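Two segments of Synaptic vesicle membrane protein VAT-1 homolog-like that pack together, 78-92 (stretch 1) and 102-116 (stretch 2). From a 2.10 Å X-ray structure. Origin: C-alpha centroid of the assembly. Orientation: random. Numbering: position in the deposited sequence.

Stretch 1, residues 78-92: SVKGYEIGDRVMAFV
Stretch 2, residues 102-116: CTPVEFVYKIPDDMS

The most unusual feature of this contact is the way Arg-87 closes one end of a short β-ladder by binding the turn that follows the partner strand. Its side chain (chi1 -60°, chi2 168°, chi3 74°, chi4 -101°) leaves the backbone sideways, yet its guanidinium reaches carbonyls at both ends of the type I turn Pro-112 to Met-115. NH2 and NH1 of Arg-87 donate to Met-115 O at 2.9 and 3.2 Å, and Arg-87 NH1 makes a weak hydrogen bond to Pro-112 O, also 3.2 Å. Both oxygens lie near the guanidinium plane, where its N-H groups point. Water 1 extends the network: it accepts from Arg-87 NH1 at 2.9 Å and donates to Ile-111 O and Asp-113 OD1, each at 2.7 Å. The long, planar, multiply donating side chain thus serves several acceptors at once.

The ladder pairs strand 87-91 with strand 108-110, antiparallel, their axes 153° apart and 4.7 Å at closest approach. Val-88 faces Lys-110 and Ala-90 faces Val-108 as non-hydrogen-bonded pairs (CA-CA 4.4 Å each); Met-89 faces Tyr-109 as the hydrogen-bonded pair (CA-CA 5.4 Å). Met-89 N to Tyr-109 O and Tyr-109 N to Met-89 O are both 2.9 Å. Beyond this pair, Ile-111 N donates to Arg-87 O at 3.0 Å and Phe-91 N to Phe-107 O at 3.1 Å. The strand residues are extended, whereas Phe-107 (phi/psi -100/15) follows the 3-10 segment 105-106. Past the ladder, Thr-103 OG1 (chi1 -161°) lies 3.0 Å from Phe-91 O.

On the face bearing Met-89 and Tyr-109, Met-89 (chi1 p, chi2 and chi3 t) stretches its flexible, unbranched chain over its neighbours, with Met-89 CG 3.6 Å from Ile-111 CG2 and Met-89 CE 4.1 Å from Tyr-109 CB. Phe-91 (chi1 -71°, chi2 -76°) and Tyr-109 (chi1 -40°, chi2 -87°) approach through their ring edges, Phe-91 CD2 lying 3.8 Å from Tyr-109 CE2 and 3.4 Å from Tyr-109 OH. On the face bearing Ala-90 and Val-108, compact side chains suffice: Ala-90 CB is 4.1 Å from Val-108 CG2, while Val-88 CB (chi1 -63°) meets Val-108 CG1 (chi1 -177°) at 3.7 Å. These strand side chains are buried, in keeping with their apolar or aromatic character.

Tyr-82 (chi1 -64°, chi2 86°) extends this packing, its CE1 being 3.2 Å from Val-105 CG2 (chi1 72°) and its CE2 4.1 Å from Val-108 CG1. Its hydroxyl remains polar in use: Tyr-82 OH donates a weak hydrogen bond to Val-108 O at 3.0 Å. Exposed Lys-110 (chi1 m, chi2 to chi4 t) starts away from stretch 1, but its extended chain returns, placing Lys-110 CG 3.6 Å from Tyr-82 CE2. Lys-110 NZ makes a weak hydrogen bond to Gly-81 O at 3.0 Å and a long salt bridge to Asp-86 OD2 at 3.9 Å. That carboxylate oxygen also accepts from Glu-83 N at 2.8 Å, bracing the type II turn Glu-83 to Asp-86. In all, 1046 Å² is buried.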

ATOM      1  N   SER A  78     -20.583   2.648  32.178  1.00 97.87           N
ATOM      2  CA  SER A  78     -21.206   2.372  30.870  1.00104.84           C
ATOM      3  C   SER A  78     -21.040   0.919  30.332  1.00 86.54           C
ATOM      4  O   SER A  78     -21.708   0.537  29.381  1.00 82.67           O
ATOM      5  CB  SER A  78     -20.695   3.371  29.824  1.00 94.11           C
ATOM      6  N   VAL A  79     -20.206   0.103  30.981  1.00 79.84           N
ATOM      7  CA  VAL A  79     -19.650  -1.131  30.373  1.00 79.20           C
ATOM      8  C   VAL A  79     -20.499  -2.428  30.343  1.00 68.20           C
ATOM      9  O   VAL A  79     -20.906  -2.951  31.388  1.00 58.91           O
ATOM     10  CB  VAL A  79     -18.333  -1.526  31.104  1.00 89.96           C
ATOM     11  CG1 VAL A  79     -17.643  -2.688  30.388  1.00 78.71           C
ATOM     12  CG2 VAL A  79     -17.395  -0.329  31.229  1.00 74.39           C
ATOM     13  N   LYS A  80     -20.666  -2.983  29.146  1.00 65.83           N
ATOM     14  CA  LYS A  80     -21.279  -4.303  28.966  1.00 76.50           C
ATOM     15  C   LYS A  80     -20.319  -5.260  28.249  1.00 81.70           C
ATOM     16  O   LYS A  80     -19.364  -4.838  27.580  1.00 65.38           O
ATOM     17  CB  LYS A  80     -22.598  -4.181  28.194  1.00 86.15           C
ATOM     18  N   GLY A  81     -20.582  -6.556  28.410  1.00 82.47           N
ATOM     19  CA  GLY A  81     -19.805  -7.615  27.760  1.00 81.91           C
ATOM     20  C   GLY A  81     -18.683  -8.214  28.598  1.00 85.88           C
ATOM     21  O   GLY A  81     -18.004  -9.146  28.147  1.00 74.57           O
ATOM     22  N   TYR A  82     -18.485  -7.695  29.813  1.00 75.00           N
ATOM     23  CA  TYR A  82     -17.470  -8.224  30.722  1.00 69.78           C
ATOM     24  C   TYR A  82     -18.050  -8.496  32.075  1.00 73.35           C
ATOM     25  O   TYR A  82     -19.028  -7.875  32.480  1.00 72.61           O
ATOM     26  CB  TYR A  82     -16.304  -7.253  30.879  1.00 72.36           C
ATOM     27  CG  TYR A  82     -15.543  -7.035  29.603  1.00 59.55           C
ATOM     28  CD1 TYR A  82     -15.964  -6.068  28.688  1.00 75.64           C
ATOM     29  CD2 TYR A  82     -14.414  -7.798  29.292  1.00 60.84           C
ATOM     30  CE1 TYR A  82     -15.280  -5.863  27.493  1.00 75.24           C
ATOM     31  CE2 TYR A  82     -13.715  -7.605  28.073  1.00 54.47           C
ATOM     32  CZ  TYR A  82     -14.152  -6.628  27.196  1.00 62.46           C
ATOM     33  OH  TYR A  82     -13.510  -6.404  26.014  1.00 59.16           O
ATOM     34  N   GLU A  83     -17.420  -9.430  32.774  1.00 86.27           N
ATOM     35  CA  GLU A  83     -17.770  -9.759  34.141  1.00 75.79           C
ATOM     36  C   GLU A  83     -16.491  -9.785  34.913  1.00 65.40           C
ATOM     37  O   GLU A  83     -15.430 -10.039  34.355  1.00 63.94           O
ATOM     38  CB  GLU A  83     -18.378 -11.143  34.221  1.00 84.80           C
ATOM     39  CG  GLU A  83     -19.167 -11.545  33.036  1.00104.34           C
ATOM     40  CD  GLU A  83     -20.100 -12.640  33.462  1.00 92.64           C
ATOM     41  OE1 GLU A  83     -21.173 -12.286  33.964  1.00100.07           O
ATOM     42  OE2 GLU A  83     -19.725 -13.827  33.404  1.00103.10           O
ATOM     43  N   ILE A  84     -16.591  -9.566  36.207  1.00 61.24           N
ATOM     44  CA  ILE A  84     -15.431  -9.616  37.052  1.00 64.04           C
ATOM     45  C   ILE A  84     -14.896 -11.042  36.984  1.00 69.77           C
ATOM     46  O   ILE A  84     -15.675 -11.995  36.915  1.00 54.46           O
ATOM     47  CB  ILE A  84     -15.830  -9.218  38.479  1.00 67.80           C
ATOM     48  CG1 ILE A  84     -16.388  -7.781  38.476  1.00 60.74           C
ATOM     49  CG2 ILE A  84     -14.655  -9.399  39.450  1.00 63.16           C
ATOM     50  CD1 ILE A  84     -17.241  -7.453  39.722  1.00 75.82           C
ATOM     51  N   GLY A  85     -13.567 -11.180  36.970  1.00 59.63           N
ATOM     52  CA  GLY A  85     -12.918 -12.495  36.833  1.00 52.47           C
ATOM     53  C   GLY A  85     -12.519 -12.849  35.400  1.00 49.66           C
ATOM     54  O   GLY A  85     -11.830 -13.835  35.201  1.00 52.71           O
ATOM     55  N   ASP A  86     -13.006 -12.092  34.412  1.00 44.51           N
ATOM     56  CA  ASP A  86     -12.624 -12.292  33.009  1.00 54.15           C
ATOM     57  C   ASP A  86     -11.112 -12.034  32.832  1.00 48.39           C
ATOM     58  O   ASP A  86     -10.561 -11.109  33.395  1.00 50.34           O
ATOM     59  CB  ASP A  86     -13.420 -11.366  32.075  1.00 61.78           C
ATOM     60  CG  ASP A  86     -14.840 -11.881  31.770  1.00 63.93           C
ATOM     61  OD1 ASP A  86     -15.147 -13.075  32.006  1.00 66.55           O
ATOM     62  OD2 ASP A  86     -15.654 -11.073  31.278  1.00 64.10           O
ATOM     63  N   ARG A  87     -10.458 -12.915  32.108  1.00 44.56           N
ATOM     64  CA  ARG A  87      -9.028 -12.814  31.871  1.00 51.93           C
ATOM     65  C   ARG A  87      -8.864 -12.025  30.607  1.00 50.94           C
ATOM     66  O   ARG A  87      -9.509 -12.340  29.611  1.00 43.95           O
ATOM     67  CB  ARG A  87      -8.433 -14.209  31.748  1.00 50.19           C
ATOM     68  CG  ARG A  87      -8.656 -15.036  33.001  1.00 48.04           C
ATOM     69  CD  ARG A  87      -8.344 -16.499  32.812  1.00 50.73           C
ATOM     70  NE  ARG A  87      -6.905 -16.749  32.744  1.00 51.07           N
ATOM     71  CZ  ARG A  87      -6.189 -16.957  31.642  1.00 46.99           C
ATOM     72  NH1 ARG A  87      -6.736 -16.946  30.427  1.00 46.20           N
ATOM     73  NH2 ARG A  87      -4.887 -17.141  31.763  1.00 48.20           N
ATOM     74  N   VAL A  88      -8.008 -10.996  30.635  1.00 46.78           N
ATOM     75  CA  VAL A  88      -7.911 -10.070  29.515  1.00 40.40           C
ATOM     76  C   VAL A  88      -6.486  -9.625  29.204  1.00 44.04           C
ATOM     77  O   VAL A  88      -5.576  -9.764  30.027  1.00 41.74           O
ATOM     78  CB  VAL A  88      -8.750  -8.851  29.806  1.00 45.41           C
ATOM     79  CG1 VAL A  88     -10.207  -9.279  29.931  1.00 47.42           C
ATOM     80  CG2 VAL A  88      -8.214  -8.160  31.115  1.00 35.06           C
ATOM     81  N   MET A  89      -6.315  -9.088  28.006  1.00 44.90           N
ATOM     82  CA  MET A  89      -5.115  -8.357  27.648  1.00 46.31           C
ATOM     83  C   MET A  89      -5.574  -7.006  27.159  1.00 45.28           C
ATOM     84  O   MET A  89      -6.731  -6.844  26.753  1.00 39.84           O
ATOM     85  CB  MET A  89      -4.324  -9.107  26.569  1.00 41.13           C
ATOM     86  CG  MET A  89      -5.036  -9.255  25.241  1.00 43.26           C
ATOM     87  SD  MET A  89      -4.165 -10.340  24.055  1.00 46.55           S
ATOM     88  CE  MET A  89      -5.498 -10.607  22.854  1.00 41.74           C
ATOM     89  N   ALA A  90      -4.687  -6.020  27.191  1.00 43.04           N
ATOM     90  CA  ALA A  90      -5.160  -4.668  27.013  1.00 45.16           C
ATOM     91  C   ALA A  90      -4.049  -3.729  26.660  1.00 47.27           C
ATOM     92  O   ALA A  90      -2.904  -3.956  27.051  1.00 45.41           O
ATOM     93  CB  ALA A  90      -5.875  -4.168  28.311  1.00 44.23           C
ATOM     94  N   PHE A  91      -4.395  -2.716  25.870  1.00 38.08           N
ATOM     95  CA  PHE A  91      -3.497  -1.616  25.597  1.00 42.00           C
ATOM     96  C   PHE A  91      -3.831  -0.556  26.620  1.00 40.71           C
ATOM     97  O   PHE A  91      -4.986  -0.399  26.995  1.00 38.97           O
ATOM     98  CB  PHE A  91      -3.742  -1.009  24.204  1.00 37.74           C
ATOM     99  CG  PHE A  91      -3.324  -1.883  23.053  1.00 41.54           C
ATOM    100  CD1 PHE A  91      -1.990  -2.021  22.723  1.00 42.17           C
ATOM    101  CD2 PHE A  91      -4.269  -2.536  22.257  1.00 46.43           C
ATOM    102  CE1 PHE A  91      -1.626  -2.811  21.654  1.00 38.15           C
ATOM    103  CE2 PHE A  91      -3.896  -3.321  21.187  1.00 39.57           C
ATOM    104  CZ  PHE A  91      -2.592  -3.440  20.878  1.00 40.38           C
ATOM    105  N   VAL A  92      -2.858   0.224  27.012  1.00 40.61           N
ATOM    106  CA  VAL A  92      -3.140   1.285  27.940  1.00 45.11           C
ATOM    107  C   VAL A  92      -2.167   2.401  27.645  1.00 49.08           C
ATOM    108  O   VAL A  92      -1.016   2.142  27.274  1.00 45.90           O
ATOM    109  CB  VAL A  92      -3.115   0.778  29.412  1.00 45.74           C
ATOM    110  CG1 VAL A  92      -1.806   0.209  29.762  1.00 40.62           C
ATOM    111  CG2 VAL A  92      -3.468   1.923  30.374  1.00 58.64           C
ATOM    112  N   CYS A 102      -6.528   0.948  34.999  1.00 44.50           N
ATOM    113  CA  CYS A 102      -7.825   1.237  34.428  1.00 46.55           C
ATOM    114  C   CYS A 102      -7.614   1.683  32.980  1.00 52.28           C
ATOM    115  O   CYS A 102      -6.665   2.408  32.683  1.00 56.72           O
ATOM    116  CB  CYS A 102      -8.554   2.316  35.251  1.00 64.77           C
ATOM    117  SG  CYS A 102      -9.206   1.687  36.861  1.00 66.12           S
ATOM    118  N   THR A 103      -8.474   1.218  32.073  1.00 52.04           N
ATOM    119  CA  THR A 103      -8.361   1.577  30.645  1.00 50.13           C
ATOM    120  C   THR A 103      -9.733   1.467  29.950  1.00 46.63           C
ATOM    121  O   THR A 103     -10.562   0.611  30.330  1.00 50.11           O
ATOM    122  CB  THR A 103      -7.295   0.665  29.909  1.00 56.46           C
ATOM    123  OG1 THR A 103      -6.857   1.272  28.673  1.00 47.71           O
ATOM    124  CG2 THR A 103      -7.854  -0.740  29.658  1.00 42.18           C
ATOM    125  N   PRO A 104      -9.986   2.338  28.949  1.00 50.32           N
ATOM    126  CA  PRO A 104     -11.262   2.287  28.232  1.00 50.13           C
ATOM    127  C   PRO A 104     -11.510   0.909  27.619  1.00 55.68           C
ATOM    128  O   PRO A 104     -10.589   0.281  27.110  1.00 49.92           O
ATOM    129  CB  PRO A 104     -11.108   3.360  27.155  1.00 51.44           C
ATOM    130  CG  PRO A 104     -10.133   4.325  27.703  1.00 47.12           C
ATOM    131  CD  PRO A 104      -9.161   3.491  28.519  1.00 50.30           C
ATOM    132  N   VAL A 105     -12.751   0.445  27.693  1.00 51.17           N
ATOM    133  CA  VAL A 105     -13.107  -0.899  27.301  1.00 50.38           C
ATOM    134  C   VAL A 105     -12.775  -1.215  25.816  1.00 58.48           C
ATOM    135  O   VAL A 105     -12.594  -2.383  25.463  1.00 53.04           O
ATOM    136  CB  VAL A 105     -14.623  -1.164  27.557  1.00 63.97           C
ATOM    137  CG1 VAL A 105     -15.478  -0.400  26.526  1.00 57.00           C
ATOM    138  CG2 VAL A 105     -14.943  -2.652  27.548  1.00 59.53           C
ATOM    139  N   GLU A 106     -12.679  -0.196  24.952  1.00 54.08           N
ATOM    140  CA  GLU A 106     -12.383  -0.463  23.553  1.00 52.64           C
ATOM    141  C   GLU A 106     -10.968  -1.004  23.362  1.00 67.04           C
ATOM    142  O   GLU A 106     -10.699  -1.586  22.323  1.00 50.10           O
ATOM    143  CB  GLU A 106     -12.670   0.720  22.604  1.00 56.68           C
ATOM    144  CG  GLU A 106     -11.936   2.000  22.873  1.00 52.45           C
ATOM    145  CD  GLU A 106     -12.671   2.920  23.834  1.00 69.10           C
ATOM    146  OE1 GLU A 106     -13.573   2.437  24.585  1.00 62.50           O
ATOM    147  OE2 GLU A 106     -12.317   4.125  23.854  1.00 63.77           O
ATOM    148  N   PHE A 107     -10.100  -0.852  24.370  1.00 54.61           N
ATOM    149  CA  PHE A 107      -8.742  -1.367  24.303  1.00 53.96           C
ATOM    150  C   PHE A 107      -8.510  -2.686  25.040  1.00 43.05           C
ATOM    151  O   PHE A 107      -7.364  -3.090  25.268  1.00 42.07           O
ATOM    152  CB  PHE A 107      -7.778  -0.322  24.827  1.00 47.44           C
ATOM    153  CG  PHE A 107      -7.923   0.990  24.171  1.00 52.62           C
ATOM    154  CD1 PHE A 107      -7.838   1.105  22.780  1.00 50.51           C
ATOM    155  CD2 PHE A 107      -8.176   2.126  24.934  1.00 53.87           C
ATOM    156  CE1 PHE A 107      -7.966   2.342  22.163  1.00 55.56           C
ATOM    157  CE2 PHE A 107      -8.327   3.362  24.340  1.00 55.02           C
ATOM    158  CZ  PHE A 107      -8.226   3.485  22.959  1.00 55.94           C
ATOM    159  N   VAL A 108      -9.588  -3.373  25.385  1.00 45.84           N
ATOM    160  CA  VAL A 108      -9.493  -4.584  26.179  1.00 44.21           C
ATOM    161  C   VAL A 108     -10.006  -5.766  25.397  1.00 46.00           C
ATOM    162  O   VAL A 108     -10.989  -5.652  24.670  1.00 48.89           O
ATOM    163  CB  VAL A 108     -10.301  -4.455  27.519  1.00 48.88           C
ATOM    164  CG1 VAL A 108     -10.116  -5.700  28.356  1.00 46.87           C
ATOM    165  CG2 VAL A 108      -9.860  -3.231  28.288  1.00 48.22           C
ATOM    166  N   TYR A 109      -9.366  -6.914  25.564  1.00 47.38           N
ATOM    167  CA  TYR A 109      -9.722  -8.092  24.793  1.00 41.00           C
ATOM    168  C   TYR A 109      -9.660  -9.287  25.679  1.00 44.96           C
ATOM    169  O   TYR A 109      -8.690  -9.494  26.392  1.00 43.12           O
ATOM    170  CB  TYR A 109      -8.785  -8.299  23.589  1.00 40.85           C
ATOM    171  CG  TYR A 109      -8.438  -7.011  22.920  1.00 40.71           C
ATOM    172  CD1 TYR A 109      -9.231  -6.474  21.929  1.00 42.95           C
ATOM    173  CD2 TYR A 109      -7.306  -6.311  23.301  1.00 44.11           C
ATOM    174  CE1 TYR A 109      -8.897  -5.261  21.335  1.00 45.77           C
ATOM    175  CE2 TYR A 109      -6.986  -5.124  22.731  1.00 42.38           C
ATOM    176  CZ  TYR A 109      -7.789  -4.574  21.774  1.00 41.00           C
ATOM    177  OH  TYR A 109      -7.420  -3.369  21.176  1.00 44.93           O
ATOM    178  N   LYS A 110     -10.721 -10.075  25.634  1.00 43.93           N
ATOM    179  CA  LYS A 110     -10.812 -11.297  26.396  1.00 45.56           C
ATOM    180  C   LYS A 110      -9.855 -12.284  25.820  1.00 48.71           C
ATOM    181  O   LYS A 110      -9.753 -12.405  24.611  1.00 50.58           O
ATOM    182  CB  LYS A 110     -12.217 -11.879  26.266  1.00 59.15           C
ATOM    183  CG  LYS A 110     -13.289 -11.036  26.903  1.00 64.46           C
ATOM    184  CD  LYS A 110     -14.586 -11.815  26.934  1.00 77.51           C
ATOM    185  CE  LYS A 110     -15.678 -11.086  27.674  1.00 81.27           C
ATOM    186  NZ  LYS A 110     -16.933 -11.893  27.677  1.00 73.03           N
ATOM    187  N   ILE A 111      -9.152 -13.009  26.672  1.00 52.52           N
ATOM    188  CA  ILE A 111      -8.241 -14.010  26.183  1.00 47.81           C
ATOM    189  C   ILE A 111      -8.812 -15.417  26.377  1.00 45.34           C
ATOM    190  O   ILE A 111      -9.620 -15.673  27.261  1.00 48.40           O
ATOM    191  CB  ILE A 111      -6.782 -13.844  26.754  1.00 43.03           C
ATOM    192  CG1 ILE A 111      -6.741 -14.015  28.275  1.00 44.70           C
ATOM    193  CG2 ILE A 111      -6.211 -12.479  26.332  1.00 36.39           C
ATOM    194  CD1 ILE A 111      -5.339 -13.901  28.897  1.00 46.86           C
ATOM    195  N   PRO A 112      -8.389 -16.345  25.529  1.00 46.92           N
ATOM    196  CA  PRO A 112      -8.783 -17.741  25.728  1.00 49.74           C
ATOM    197  C   PRO A 112      -8.197 -18.358  26.994  1.00 57.12           C
ATOM    198  O   PRO A 112      -7.104 -17.968  27.434  1.00 52.88           O
ATOM    199  CB  PRO A 112      -8.192 -18.464  24.503  1.00 46.78           C
ATOM    200  CG  PRO A 112      -7.621 -17.415  23.605  1.00 48.05           C
ATOM    201  CD  PRO A 112      -7.425 -16.177  24.423  1.00 51.63           C
ATOM    202  N   ASP A 113      -8.892 -19.360  27.529  1.00 63.43           N
ATOM    203  CA  ASP A 113      -8.463 -20.069  28.748  1.00 59.51           C
ATOM    204  C   ASP A 113      -7.101 -20.749  28.580  1.00 60.07           C
ATOM    205  O   ASP A 113      -6.348 -20.883  29.537  1.00 60.33           O
ATOM    206  CB  ASP A 113      -9.520 -21.127  29.151  1.00 69.27           C
ATOM    207  CG  ASP A 113     -10.885 -20.509  29.552  1.00 71.55           C
ATOM    208  OD1 ASP A 113     -10.959 -19.299  29.885  1.00 56.90           O
ATOM    209  OD2 ASP A 113     -11.892 -21.243  29.537  1.00 68.79           O
ATOM    210  N   ASP A 114      -6.783 -21.159  27.357  1.00 55.71           N
ATOM    211  CA  ASP A 114      -5.518 -21.823  27.049  1.00 57.72           C
ATOM    212  C   ASP A 114      -4.312 -20.876  27.103  1.00 50.10           C
ATOM    213  O   ASP A 114      -3.181 -21.335  27.156  1.00 52.63           O
ATOM    214  CB  ASP A 114      -5.572 -22.421  25.635  1.00 63.48           C
ATOM    215  CG  ASP A 114      -6.261 -23.755  25.588  1.00 95.60           C
ATOM    216  OD1 ASP A 114      -6.881 -24.158  26.598  1.00105.42           O
ATOM    217  OD2 ASP A 114      -6.181 -24.404  24.524  1.00105.25           O
ATOM    218  N   MET A 115      -4.565 -19.573  27.019  1.00 58.55           N
ATOM    219  CA  MET A 115      -3.502 -18.592  26.923  1.00 61.83           C
ATOM    220  C   MET A 115      -3.072 -18.097  28.319  1.00 54.79           C
ATOM    221  O   MET A 115      -3.876 -17.577  29.057  1.00 47.58           O
ATOM    222  CB  MET A 115      -3.965 -17.433  26.028  1.00 47.69           C
ATOM    223  CG  MET A 115      -2.876 -16.401  25.762  1.00 49.50           C
ATOM    224  SD  MET A 115      -3.455 -14.999  24.747  1.00 44.77           S
ATOM    225  CE  MET A 115      -3.438 -15.845  23.158  1.00 45.50           C
ATOM    226  N   SER A 116      -1.791 -18.248  28.661  1.00 46.58           N
ATOM    227  CA  SER A 116      -1.288 -17.874  29.966  1.00 40.96           C
ATOM    228  C   SER A 116      -1.170 -16.353  29.995  1.00 43.15           C
ATOM    229  O   SER A 116      -1.244 -15.714  28.926  1.00 40.28           O
ATOM    230  CB  SER A 116       0.106 -18.453  30.183  1.00 40.94           C
ATOM    231  OG  SER A 116       1.002 -17.806  29.312  1.00 45.69           O
TER
HETATM  232  O   HOH W   1      -9.525 -17.038  29.628  1.00 46.54           O